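Local coordinates for gentamicin resistance protein (Enterococcus gallinarum, PDB 6CTZ) that probably confers resistance to gentamicin, kanamycin and related aminoglycosides by transferring phosphate from a guanosine nucleotide to their 2''-hydroxyl group, at residues K109-L112 with A113-L116; S124-P127 with V128-I132; P223-D226 with Y227-L230; E236-T239 with R240-M243; D252-I255 with R256-S259. The protein carries 2 engineered substitutions. All coordinates share one frame; numbering follows the deposited sequence.

In the fold
The five contacts are linked through contact 3, which borders the kanamycin pocket with Y229; the nearest side chains of contacts 1, 4 and 5 lie about 12 to 13 Å from the drug. L230 CD2 meets L116 CD1 of contact 1 at 4.2 Å, and the Y227 ring reaches contact 4, CE1 to M243 CG at 3.5 Å. D224 OD2 and K257 NZ, 2.8 Å apart, form a salt bridge to contact 5. Contacts 4 and 5 pack through M243 CE and L254 CG at 3.6 Å. Contact 1 packs on contact 4 through F238. Contact 2 shares helix 106-125 with contact 1, their centres about 24 Å apart, and touches contact 3 where S124 OG meets P223 CB at 4.0 Å.

Contact 1 of 5, residues K109-L112 with A113-L116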
loop_
_atom_site.group_PDB
_atom_site.type_symbol
_atom_site.label_atom_id
_atom_site.label_comp_id
_atom_site.label_asym_id
_atom_site.label_seq_id
_atom_site.Cartn_x
_atom_site.Cartn_y
_atom_site.Cartn_z
ATOM N N LYS A 109 -2.300 16.414 12.585
ATOM C CA LYS A 109 -1.216 15.502 12.239
ATOM C C LYS A 109 -0.799 14.672 13.439
ATOM O O LYS A 109 -0.514 13.481 13.300
ATOM C CB LYS A 109 -0.024 16.252 11.648
ATOM C CG LYS A 109 -0.299 16.774 10.245
ATOM C CD LYS A 109 0.953 17.282 9.564
ATOM C CE LYS A 109 1.575 18.434 10.339
ATOM N NZ LYS A 109 2.708 19.035 9.586
ATOM N N ASP A 110 -0.766 15.278 14.628
ATOM C CA ASP A 110 -0.406 14.541 15.835
ATOM C C ASP A 110 -1.392 13.405 16.087
ATOM O O ASP A 110 -0.991 12.262 16.340
ATOM C CB ASP A 110 -0.340 15.521 17.012
ATOM C CG ASP A 110 -0.018 14.855 18.328
ATOM O OD1 ASP A 110 0.920 14.052 18.374
ATOM O OD2 ASP A 110 -0.672 15.193 19.343
ATOM N N ARG A 111 -2.695 13.689 15.985
ATOM C CA ARG A 111 -3.698 12.650 16.215
ATOM C C ARG A 111 -3.638 11.570 15.139
ATOM O O ARG A 111 -3.770 10.376 15.440
ATOM C CB ARG A 111 -5.101 13.261 16.300
ATOM C CG ARG A 111 -5.257 14.343 17.350
ATOM C CD ARG A 111 -4.787 13.887 18.724
ATOM N NE ARG A 111 -5.559 12.763 19.249
ATOM C CZ ARG A 111 -5.340 12.202 20.435
ATOM N NH1 ARG A 111 -4.368 12.659 21.222
ATOM N NH2 ARG A 111 -6.087 11.182 20.837
ATOM N N LEU A 112 -3.436 11.968 13.881
ATOM C CA LEU A 112 -3.297 10.979 12.815
ATOM C C LEU A 112 -2.079 10.098 13.040
ATOM O O LEU A 112 -2.144 8.883 12.839
ATOM C CB LEU A 112 -3.194 11.676 11.461
ATOM C CG LEU A 112 -4.492 12.286 10.937
ATOM C CD1 LEU A 112 -4.194 13.189 9.762
ATOM C CD2 LEU A 112 -5.499 11.202 10.532
ATOM N N ALA A 113 -0.958 10.692 13.466
ATOM C CA ALA A 113 0.247 9.906 13.733
ATOM C C ALA A 113 0.006 8.887 14.838
ATOM O O ALA A 113 0.433 7.729 14.731
ATOM C CB ALA A 113 1.411 10.826 14.112
ATOM N N LEU A 114 -0.705 9.293 15.890
ATOM C CA LEU A 114 -1.011 8.374 16.978
ATOM C C LEU A 114 -1.886 7.227 16.489
ATOM O O LEU A 114 -1.647 6.058 16.826
ATOM C CB LEU A 114 -1.716 9.148 18.086
ATOM C CG LEU A 114 -2.160 8.338 19.300
ATOM C CD1 LEU A 114 -0.992 7.587 19.939
ATOM C CD2 LEU A 114 -2.854 9.261 20.301
ATOM N N GLN A 115 -2.911 7.535 15.693
ATOM C CA GLN A 115 -3.803 6.485 15.215
ATOM C C GLN A 115 -3.102 5.544 14.248
ATOM O O GLN A 115 -3.360 4.336 14.264
ATOM C CB GLN A 115 -5.032 7.088 14.556
ATOM C CG GLN A 115 -5.993 7.729 15.519
ATOM C CD GLN A 115 -7.231 8.184 14.793
ATOM O OE1 GLN A 115 -7.288 9.306 14.301
ATOM N NE2 GLN A 115 -8.210 7.294 14.672
ATOM N N LEU A 116 -2.222 6.067 13.393
ATOM C CA LEU A 116 -1.472 5.194 12.496
ATOM C C LEU A 116 -0.496 4.317 13.267
ATOM O O LEU A 116 -0.342 3.129 12.954
ATOM C CB LEU A 116 -0.750 6.025 11.439
ATOM C CG LEU A 116 -1.635 6.529 10.310
ATOM C CD1 LEU A 116 -0.868 7.502 9.450
ATOM C CD2 LEU A 116 -2.128 5.357 9.463
#
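R111 and L114 meet on the outer side of helix 106-125, a contact between neighbouring turns of one continuous helix. The two side chains run alongside each other in the same direction. R111 bends at both its second and third torsions (chi2 -53°, chi3 -62°), which folds the guanidinium back over the next turn, where L114 CD2 lies over one of its faces. CD2 stands 3.8 Å from R111 NH2, nearer the rim of the group than its centre. The guanidinium is anchored at the same time through NE, which is hydrogen-bonded to the carbonyl of Q206.

Beneath this pair the backbone is regular. A113 N is bonded to K109 O at 2.8 Å, and L116 N to L112 O at 2.9 Å, with the two bonds between them of similar length. Q115 lays its CG on R111 O at 3.5 Å, and its extended chain then carries the amide to L209, whose backbone N is bonded to OE1. D110 OD1 is hydrogen-bonded to the hydroxyl of Y245, which also touches L114. L112 and L116 pack against L209 of strand 209-212, while A113 receives F238 and V242 from helix 236-246. R111, D110 and L114 lie nearer the surface, as befits a helix of the alpha-helical C-terminal lobe of the kinase-like aminoglycoside phosphotransferase fold, packed against helix 236-246 and strand 209-212.

Contact 2 of 5, residues S124-P127 with V128-I132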
loop_
_atom_site.group_PDB
_atom_site.type_symbol
_atom_site.label_atom_id
_atom_site.label_comp_id
_atom_site.label_asym_id
_atom_site.label_seq_id
_atom_site.Cartn_x
_atom_site.Cartn_y
_atom_site.Cartn_z
ATOM N N SER A 124 1.066 -5.612 13.836
ATOM C CA SER A 124 2.229 -6.322 14.354
ATOM C C SER A 124 1.880 -7.285 15.477
ATOM O O SER A 124 2.685 -8.169 15.780
ATOM C CB SER A 124 3.285 -5.339 14.846
ATOM O OG SER A 124 3.965 -4.747 13.753
ATOM N N ALA A 125 0.712 -7.136 16.098
ATOM C CA ALA A 125 0.248 -8.063 17.118
ATOM C C ALA A 125 -0.618 -9.184 16.555
ATOM O O ALA A 125 -0.933 -10.130 17.284
ATOM C CB ALA A 125 -0.539 -7.302 18.190
ATOM N N PHE A 126 -1.010 -9.109 15.287
ATOM C CA PHE A 126 -1.900 -10.122 14.731
ATOM C C PHE A 126 -1.152 -11.443 14.539
ATOM O O PHE A 126 -0.033 -11.452 14.026
ATOM C CB PHE A 126 -2.476 -9.650 13.393
ATOM C CG PHE A 126 -3.580 -10.526 12.884
ATOM C CD1 PHE A 126 -4.875 -10.373 13.355
ATOM C CD2 PHE A 126 -3.316 -11.548 11.981
ATOM C CE1 PHE A 126 -5.899 -11.195 12.903
ATOM C CE2 PHE A 126 -4.336 -12.375 11.533
ATOM C CZ PHE A 126 -5.626 -12.195 11.996
ATOM N N PRO A 127 -1.751 -12.576 14.911
ATOM C CA PRO A 127 -1.022 -13.860 14.820
ATOM C C PRO A 127 -0.614 -14.187 13.390
ATOM O O PRO A 127 -1.451 -14.333 12.501
ATOM C CB PRO A 127 -2.023 -14.873 15.385
ATOM C CG PRO A 127 -2.870 -14.052 16.303
ATOM C CD PRO A 127 -3.043 -12.730 15.595
ATOM N N VAL A 128 0.695 -14.321 13.177
ATOM C CA VAL A 128 1.224 -14.553 11.834
ATOM C C VAL A 128 0.659 -15.841 11.241
ATOM O O VAL A 128 0.338 -15.916 10.048
ATOM C CB VAL A 128 2.764 -14.550 11.878
ATOM C CG1 VAL A 128 3.359 -15.153 10.620
ATOM C CG2 VAL A 128 3.293 -13.121 12.124
ATOM N N GLU A 129 0.542 -16.888 12.070
ATOM C CA GLU A 129 0.038 -18.168 11.573
ATOM C C GLU A 129 -1.407 -18.066 11.098
ATOM O O GLU A 129 -1.781 -18.715 10.116
ATOM C CB GLU A 129 0.204 -19.265 12.629
ATOM C CG GLU A 129 -0.689 -19.153 13.860
ATOM C CD GLU A 129 -0.168 -18.209 14.936
ATOM O OE1 GLU A 129 0.842 -17.492 14.711
ATOM O OE2 GLU A 129 -0.790 -18.192 16.019
ATOM N N THR A 130 -2.223 -17.237 11.756
ATOM C CA THR A 130 -3.591 -17.039 11.292
ATOM C C THR A 130 -3.603 -16.336 9.941
ATOM O O THR A 130 -4.353 -16.715 9.031
ATOM C CB THR A 130 -4.356 -16.226 12.333
ATOM O OG1 THR A 130 -4.340 -16.936 13.581
ATOM C CG2 THR A 130 -5.805 -15.996 11.886
ATOM N N ALA A 131 -2.764 -15.314 9.785
ATOM C CA ALA A 131 -2.663 -14.645 8.495
ATOM C C ALA A 131 -2.204 -15.602 7.398
ATOM O O ALA A 131 -2.783 -15.615 6.305
ATOM C CB ALA A 131 -1.726 -13.445 8.605
ATOM N N ILE A 132 -1.181 -16.428 7.671
ATOM C CA ILE A 132 -0.715 -17.366 6.649
ATOM C C ILE A 132 -1.834 -18.321 6.247
ATOM O O ILE A 132 -2.008 -18.639 5.061
ATOM C CB ILE A 132 0.541 -18.123 7.119
ATOM C CG1 ILE A 132 1.699 -17.151 7.368
ATOM C CG2 ILE A 132 0.951 -19.171 6.085
ATOM C CD1 ILE A 132 2.876 -17.808 8.093
#
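P127 O accepts two backbone N-H groups of the helix that follows it. The stronger bond comes from A131 N at 3.2 Å, nearly straight (166°) and in the plane of the carbonyl; the other, from T130 N at 3.1 Å, is weak and strongly bent. P127 occupies the N-cap position, and as at an N-cap its carbonyl accepts the i+4 N-H of A131, the first alpha-helical bond of helix 128-133, beside the weak i+3 bond from T130.

Side chains of F126, P127, E129 and T130 pack round this start. F126 has CG anti to its own backbone N (chi1 -170°), which sends the ring under the first turn. There the ring edge meets A131 N near its plane, CE2 stands 4.1 Å from A131 CB, and CZ touches T130 CG2 at 3.8 Å, the two side chains crossing at about a right angle. P127 CD lies over a face of the same ring, toward its rim. P127 CB is approached by T130 OG1 at 3.6 Å and by E129 OE2 at 3.6 Å. The glutamate arrives there because its CG sits between N and the carbonyl carbon (chi1 70°) and its chain bends again about the CB-CG bond.

The turn thus joins the end of helix 106-125 to helix 128-133. F126 touches L61 and L62 of helix 46-62 and L188 of strand 187-189, whereas V128 and A131 rest on I220.

Contact 3 of 5, residues P223-D226 with Y227-L230. With KAN (kanamycin a), chain E.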
loop_
_atom_site.group_PDB
_atom_site.type_symbol
_atom_site.label_atom_id
_atom_site.label_comp_id
_atom_site.label_asym_id
_atom_site.label_seq_id
_atom_site.Cartn_x
_atom_site.Cartn_y
_atom_site.Cartn_z
ATOM N N PRO A 223 8.116 -5.408 9.280
ATOM C CA PRO A 223 7.187 -4.335 9.674
ATOM C C PRO A 223 7.677 -2.947 9.308
ATOM O O PRO A 223 6.861 -2.036 9.113
ATOM C CB PRO A 223 7.044 -4.527 11.190
ATOM C CG PRO A 223 8.312 -5.258 11.596
ATOM C CD PRO A 223 8.591 -6.180 10.445
ATOM N N ASP A 224 8.991 -2.746 9.196
ATOM C CA ASP A 224 9.484 -1.431 8.795
ATOM C C ASP A 224 9.063 -1.055 7.381
ATOM O O ASP A 224 9.107 0.133 7.026
ATOM C CB ASP A 224 11.003 -1.378 8.924
ATOM C CG ASP A 224 11.471 -1.489 10.361
ATOM O OD1 ASP A 224 10.687 -1.157 11.275
ATOM O OD2 ASP A 224 12.635 -1.885 10.581
ATOM N N TYR A 225 8.676 -2.032 6.552
ATOM C CA TYR A 225 8.220 -1.686 5.210
ATOM C C TYR A 225 6.964 -0.818 5.242
ATOM O O TYR A 225 6.740 -0.022 4.321
ATOM C CB TYR A 225 7.988 -2.931 4.341
ATOM C CG TYR A 225 7.781 -2.518 2.912
ATOM C CD1 TYR A 225 8.871 -2.216 2.104
ATOM C CD2 TYR A 225 6.497 -2.356 2.382
ATOM C CE1 TYR A 225 8.702 -1.790 0.799
ATOM C CE2 TYR A 225 6.317 -1.926 1.073
ATOM C CZ TYR A 225 7.427 -1.652 0.287
ATOM O OH TYR A 225 7.269 -1.216 -1.008
ATOM N N ASP A 226 6.143 -0.932 6.291
ATOM C CA ASP A 226 4.927 -0.123 6.327
ATOM C C ASP A 226 5.204 1.348 6.583
ATOM O O ASP A 226 4.257 2.139 6.619
ATOM C CB ASP A 226 3.904 -0.684 7.322
ATOM C CG ASP A 226 2.924 -1.668 6.681
ATOM O OD1 ASP A 226 2.901 -1.821 5.433
ATOM O OD2 ASP A 226 2.146 -2.273 7.450
ATOM N N TYR A 227 6.467 1.748 6.741
ATOM C CA TYR A 227 6.797 3.163 6.766
ATOM C C TYR A 227 7.097 3.748 5.388
ATOM O O TYR A 227 7.231 4.970 5.287
ATOM C CB TYR A 227 8.015 3.409 7.658
ATOM C CG TYR A 227 7.794 3.181 9.135
ATOM C CD1 TYR A 227 6.971 4.026 9.877
ATOM C CD2 TYR A 227 8.456 2.156 9.805
ATOM C CE1 TYR A 227 6.788 3.843 11.226
ATOM C CE2 TYR A 227 8.283 1.965 11.172
ATOM C CZ TYR A 227 7.443 2.810 11.871
ATOM O OH TYR A 227 7.256 2.666 13.223
ATOM N N VAL A 228 7.208 2.928 4.332
ATOM C CA VAL A 228 7.786 3.409 3.070
ATOM C C VAL A 228 6.998 4.575 2.482
ATOM O O VAL A 228 7.592 5.575 2.057
ATOM C CB VAL A 228 8.014 2.268 2.059
ATOM C CG1 VAL A 228 6.716 1.633 1.600
ATOM C CG2 VAL A 228 8.800 2.785 0.850
ATOM N N TYR A 229 5.662 4.466 2.432
ATOM C CA TYR A 229 4.861 5.539 1.850
ATOM C C TYR A 229 4.523 6.635 2.842
ATOM O O TYR A 229 4.224 7.760 2.423
ATOM C CB TYR A 229 3.614 4.997 1.134
ATOM C CG TYR A 229 4.002 4.001 0.068
ATOM C CD1 TYR A 229 4.765 4.388 -1.029
ATOM C CD2 TYR A 229 3.633 2.663 0.171
ATOM C CE1 TYR A 229 5.164 3.473 -1.983
ATOM C CE2 TYR A 229 4.025 1.741 -0.786
ATOM C CZ TYR A 229 4.794 2.152 -1.857
ATOM O OH TYR A 229 5.186 1.242 -2.806
ATOM N N LEU A 230 4.603 6.359 4.143
ATOM C CA LEU A 230 4.613 7.462 5.095
ATOM C C LEU A 230 5.789 8.390 4.803
ATOM O O LEU A 230 5.639 9.617 4.766
ATOM C CB LEU A 230 4.662 6.931 6.533
ATOM C CG LEU A 230 3.442 6.116 6.974
ATOM C CD1 LEU A 230 3.522 5.793 8.461
ATOM C CD2 LEU A 230 2.125 6.795 6.620
HETATM C C1 KAN E . 4.676 6.274 -7.142
HETATM C C2 KAN E . 6.099 6.830 -7.201
HETATM C C3 KAN E . 6.098 8.270 -6.734
HETATM C C4 KAN E . 5.161 9.044 -7.648
HETATM C C5 KAN E . 3.753 8.456 -7.616
HETATM C C6 KAN E . 2.823 9.166 -8.595
HETATM C C7 KAN E . 1.747 3.751 -3.516
HETATM C C8 KAN E . 1.936 3.334 -4.972
HETATM C C9 KAN E . 3.158 4.041 -5.568
HETATM C C10 KAN E . 3.054 5.561 -5.437
HETATM C C11 KAN E . 2.799 5.957 -3.981
HETATM C C12 KAN E . 1.565 5.260 -3.421
HETATM C C13 KAN E . 1.825 1.222 -6.168
HETATM C C14 KAN E . 1.214 -0.141 -5.877
HETATM C C15 KAN E . 2.210 -0.957 -5.048
HETATM C C16 KAN E . 3.539 -1.048 -5.789
HETATM C C17 KAN E . 4.031 0.344 -6.135
HETATM C C18 KAN E . 5.286 0.243 -6.987
HETATM N N1 KAN E . 1.527 8.516 -8.544
HETATM N N2 KAN E . 2.638 7.400 -3.845
HETATM N N3 KAN E . 0.594 3.050 -2.954
HETATM N N4 KAN E . 1.720 -2.299 -4.753
HETATM O O5 KAN E . 3.734 7.050 -7.890
HETATM O O6 KAN E . 6.939 6.041 -6.353
HETATM O O7 KAN E . 7.415 8.829 -6.801
HETATM O O8 KAN E . 5.120 10.407 -7.221
HETATM O O9 KAN E . 4.293 6.193 -5.766
HETATM O O10 KAN E . 3.254 3.716 -6.964
HETATM O O11 KAN E . 2.104 1.909 -4.949
HETATM O O12 KAN E . 3.042 1.033 -6.883
HETATM O O13 KAN E . -0.030 0.064 -5.203
HETATM O O14 KAN E . 4.551 -1.686 -4.991
HETATM O O15 KAN E . 5.747 1.561 -7.304
HETATM O O HOH W 1 5.560 -1.254 -2.782
HETATM O O HOH W 2 3.818 3.317 4.248
#
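V228 CG1 lies over a face of the Y225 ring, a CH-pi contact 3.8 Å from the centroid and 22° off the normal. The torsion that places CG1 between the backbone N and carbonyl carbon of V228 (chi1 65°) points it at the Y225 ring, and the same methyl also lies over one face of the Y229 ring. Y229 belongs to the kanamycin pocket: its opposite face carries the drug, KAN C7 lying 3.7 Å above the plane and over its centre. A water joins the two phenols to the ligand: it donates to Y229 OH and is also bonded to Y225 OH and KAN O14, all at 2.5 Å, unusually short for a water, which leaves its assignment open to some doubt. D265 OD1 gives the Y229 hydroxyl a second partner.

Behind this shell the chain winds as a 3-10 turn, with Y227 N bonded to D224 O at 3.1 Å and V228 N to Y225 O at 3.0 Å. A second water bridges D226 O and L230 N. The D226 carboxylate grips H190 N and G191 N, a role consistent with that of the corresponding aspartate in protein kinases, which probably steadies the backbone leading to D192 of the drug pocket. Strand 187-189 and helix 106-125 flank D226, Y227 leans on helix 236-246, and helix 251-276 covers V228.

Contact 4 of 5, residues E236-T239 with R240-M243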
loop_
_atom_site.group_PDB
_atom_site.type_symbol
_atom_site.label_atom_id
_atom_site.label_comp_id
_atom_site.label_asym_id
_atom_site.label_seq_id
_atom_site.Cartn_x
_atom_site.Cartn_y
_atom_site.Cartn_z
ATOM N N GLU A 236 9.203 13.140 6.188
ATOM C CA GLU A 236 10.028 12.599 7.265
ATOM C C GLU A 236 9.540 13.038 8.639
ATOM O O GLU A 236 9.566 12.248 9.591
ATOM C CB GLU A 236 11.485 13.002 7.057
ATOM C CG GLU A 236 12.389 12.459 8.143
ATOM C CD GLU A 236 13.864 12.711 7.895
ATOM O OE1 GLU A 236 14.251 13.031 6.747
ATOM O OE2 GLU A 236 14.637 12.581 8.863
ATOM N N LEU A 237 9.108 14.291 8.778
ATOM C CA LEU A 237 8.679 14.768 10.091
ATOM C C LEU A 237 7.489 13.968 10.603
ATOM O O LEU A 237 7.482 13.503 11.751
ATOM C CB LEU A 237 8.365 16.265 10.043
ATOM C CG LEU A 237 9.597 17.166 10.109
ATOM C CD1 LEU A 237 9.184 18.611 9.914
ATOM C CD2 LEU A 237 10.318 17.003 11.437
ATOM N N PHE A 238 6.484 13.767 9.748
ATOM C CA PHE A 238 5.326 12.978 10.155
ATOM C C PHE A 238 5.719 11.535 10.427
ATOM O O PHE A 238 5.260 10.928 11.406
ATOM C CB PHE A 238 4.243 13.038 9.080
ATOM C CG PHE A 238 3.029 12.238 9.425
ATOM C CD1 PHE A 238 2.061 12.762 10.271
ATOM C CD2 PHE A 238 2.864 10.953 8.932
ATOM C CE1 PHE A 238 0.946 12.027 10.602
ATOM C CE2 PHE A 238 1.746 10.217 9.265
ATOM C CZ PHE A 238 0.790 10.757 10.106
ATOM N N THR A 239 6.567 10.965 9.568
ATOM C CA THR A 239 6.992 9.586 9.760
ATOM C C THR A 239 7.686 9.412 11.103
ATOM O O THR A 239 7.438 8.429 11.816
ATOM C CB THR A 239 7.899 9.168 8.601
ATOM O OG1 THR A 239 7.159 9.238 7.377
ATOM C CG2 THR A 239 8.394 7.758 8.782
ATOM N N ARG A 240 8.544 10.368 11.475
ATOM C CA ARG A 240 9.227 10.291 12.763
ATOM C C ARG A 240 8.249 10.381 13.925
ATOM O O ARG A 240 8.490 9.784 14.979
ATOM C CB ARG A 240 10.286 11.391 12.853
ATOM C CG ARG A 240 11.542 11.083 12.063
ATOM C CD ARG A 240 12.497 12.278 12.051
ATOM N NE ARG A 240 13.792 11.951 11.456
ATOM C CZ ARG A 240 14.826 11.466 12.141
ATOM N NH1 ARG A 240 14.717 11.247 13.446
ATOM N NH2 ARG A 240 15.959 11.182 11.515
ATOM N N GLN A 241 7.142 11.122 13.759
ATOM C CA GLN A 241 6.108 11.178 14.790
ATOM C C GLN A 241 5.443 9.819 14.977
ATOM O O GLN A 241 5.197 9.395 16.110
ATOM C CB GLN A 241 5.038 12.206 14.418
ATOM C CG GLN A 241 5.443 13.665 14.442
ATOM C CD GLN A 241 4.270 14.570 14.084
ATOM O OE1 GLN A 241 4.086 14.942 12.922
ATOM N NE2 GLN A 241 3.456 14.908 15.080
ATOM N N VAL A 242 5.123 9.135 13.876
ATOM C CA VAL A 242 4.568 7.784 13.972
ATOM C C VAL A 242 5.557 6.855 14.664
ATOM O O VAL A 242 5.199 6.106 15.582
ATOM C CB VAL A 242 4.167 7.258 12.581
ATOM C CG1 VAL A 242 3.621 5.840 12.709
ATOM C CG2 VAL A 242 3.115 8.169 11.923
ATOM N N MET A 243 6.828 6.914 14.250
ATOM C CA MET A 243 7.852 6.063 14.852
ATOM C C MET A 243 7.967 6.307 16.348
ATOM O O MET A 243 8.116 5.361 17.131
ATOM C CB MET A 243 9.197 6.322 14.178
ATOM C CG MET A 243 9.235 5.825 12.745
ATOM S SD MET A 243 10.745 6.341 11.922
ATOM C CE MET A 243 10.584 5.356 10.423
HETATM O O HOH W 3 17.565 11.265 9.204
#
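R240 runs back along helix 236-246 to E236, one turn earlier, and the two chains lie side by side. From CB, which rests on E236 O at 3.4 Å, the chain passes CG, also 3.4 Å from E236 O, and stays extended to NE. CD comes within 3.9 Å of E236 OE2. NE then makes the main bond of the pair, 2.8 Å to E236 OE2 and nearly straight (162°). OE2 offers its anti lone pair and lies in the guanidinium plane. NH2 adds a weak, bent bond to the same oxygen and shares a water with it; it also forms a salt bridge with D252 OD1. This is an i to i+4 salt bridge along a helix. On the acid, a first torsion that sets CG anti to the backbone N (chi1 -180°) and an extended chain carry the carboxylate alongside the arginine; the two planes are nearly coplanar, 26° apart.

Two further pairs follow the same spacing on other sides of the helix. V242 CG2 touches F238 CE2 at 3.6 Å, set obliquely to the ring, which packs on A113 and L116 of helix 106-125. M243 lies alongside T239, CE to CG2 at 3.6 Å, and there Y227 packs on both, while T239 OG1 is bonded to G235 O.

Contact 5 of 5, residues D252-I255 with R256-S259; sequences DTLI and RKVS. Engineered in segment 252-255: L254 (natural residue His).
From R256 N to D252 O through S259 N to I255 O, four consecutive i+4 bonds of 3.1 to 2.8 Å hold this part of helix 251-276 in regular alpha geometry. The side chains add rather little across the turn. L254, an engineered residue where the natural protein has histidine, has CG anti to its backbone N (chi1 -180°); this brings CD1 forward to V258 CG2 at 4.2 Å, a loose apolar contact. The same valine methyl lies closer to the backbone, 3.3 Å from L254 O. A magnesium site involving position 254 and E248 has been seen for this protein, but no such ion is bound to this chain. Here L254 packs against E248 and against M243 of helix 236-246, and I255 packs on E236, R240 and M243 of the same helix.

S259 OG, placed between N and the carbonyl carbon (chi1 81°), reaches back to R256 O and donates to it at 2.7 Å. This is a common bond of a helical serine to the carbonyl one turn earlier (i-3). The hydroxyl has a second partner in R171 NH2.

The long basic chains diverge. K257 lays CB on L254 O at 3.4 Å, then stretches fully away, so that its ammonium reaches D222 and D224, bridging both carboxylates near the 3-10 turn that leads into helix 228-234. R256 rests CB on T253 O, also at 3.4 Å, before bending twice and turning outward past Y181 of helix 179-182. T253 OG1, for its part, is bonded to D250 OD2 just before the helix.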
loop_
_atom_site.group_PDB
_atom_site.type_symbol
_atom_site.label_atom_id
_atom_site.label_comp_id
_atom_site.label_asym_id
_atom_site.label_seq_id
_atom_site.Cartn_x
_atom_site.Cartn_y
_atom_site.Cartn_z
ATOM N N ASP A 252 17.347 7.707 13.481
ATOM C CA ASP A 252 18.215 8.038 12.353
ATOM C C ASP A 252 18.546 6.795 11.533
ATOM O O ASP A 252 18.513 6.828 10.297
ATOM C CB ASP A 252 19.501 8.703 12.837
ATOM C CG ASP A 252 19.276 10.098 13.385
ATOM O OD1 ASP A 252 18.308 10.773 12.985
ATOM O OD2 ASP A 252 20.100 10.539 14.208
ATOM N N THR A 253 18.843 5.680 12.204
ATOM C CA THR A 253 19.109 4.445 11.476
ATOM C C THR A 253 17.841 3.920 10.809
ATOM O O THR A 253 17.876 3.490 9.648
ATOM C CB THR A 253 19.698 3.399 12.421
ATOM O OG1 THR A 253 20.920 3.901 12.971
ATOM C CG2 THR A 253 19.971 2.095 11.690
ATOM N N LEU A 254 16.709 3.962 11.519
ATOM C CA LEU A 254 15.466 3.459 10.949
ATOM C C LEU A 254 15.036 4.290 9.744
ATOM O O LEU A 254 14.569 3.738 8.737
ATOM C CB LEU A 254 14.374 3.415 12.022
ATOM C CG LEU A 254 13.006 2.897 11.565
ATOM C CD1 LEU A 254 13.072 1.509 10.932
ATOM C CD2 LEU A 254 12.058 2.897 12.748
ATOM N N ILE A 255 15.190 5.618 9.817
ATOM C CA ILE A 255 14.850 6.457 8.670
ATOM C C ILE A 255 15.747 6.133 7.483
ATOM O O ILE A 255 15.291 6.087 6.335
ATOM C CB ILE A 255 14.892 7.951 9.047
ATOM C CG1 ILE A 255 13.674 8.330 9.888
ATOM C CG2 ILE A 255 15.025 8.836 7.806
ATOM C CD1 ILE A 255 12.350 8.378 9.105
ATOM N N ARG A 256 17.041 5.902 7.735
ATOM C CA ARG A 256 17.926 5.479 6.653
ATOM C C ARG A 256 17.431 4.184 6.018
ATOM O O ARG A 256 17.343 4.075 4.787
ATOM C CB ARG A 256 19.362 5.329 7.157
ATOM C CG ARG A 256 20.289 4.743 6.099
ATOM C CD ARG A 256 20.383 5.608 4.845
ATOM N NE ARG A 256 20.813 6.974 5.140
ATOM C CZ ARG A 256 22.080 7.365 5.223
ATOM N NH1 ARG A 256 23.069 6.500 5.028
ATOM N NH2 ARG A 256 22.349 8.632 5.500
ATOM N N LYS A 257 17.079 3.197 6.845
ATOM C CA LYS A 257 16.547 1.945 6.316
ATOM C C LYS A 257 15.312 2.184 5.453
ATOM O O LYS A 257 15.208 1.661 4.336
ATOM C CB LYS A 257 16.192 1.016 7.471
ATOM C CG LYS A 257 15.701 -0.343 7.019
ATOM C CD LYS A 257 15.301 -1.214 8.192
ATOM C CE LYS A 257 14.675 -2.512 7.723
ATOM N NZ LYS A 257 14.261 -3.375 8.862
ATOM N N VAL A 258 14.359 2.969 5.962
ATOM C CA VAL A 258 13.147 3.215 5.188
ATOM C C VAL A 258 13.470 3.996 3.916
ATOM O O VAL A 258 12.856 3.769 2.866
ATOM C CB VAL A 258 12.080 3.905 6.058
ATOM C CG1 VAL A 258 10.815 4.166 5.239
ATOM C CG2 VAL A 258 11.731 3.039 7.238
ATOM N N SER A 259 14.452 4.903 3.973
ATOM C CA SER A 259 14.817 5.651 2.778
ATOM C C SER A 259 15.389 4.730 1.708
ATOM O O SER A 259 15.221 4.991 0.512
ATOM C CB SER A 259 15.800 6.771 3.132
ATOM O OG SER A 259 17.127 6.286 3.258
#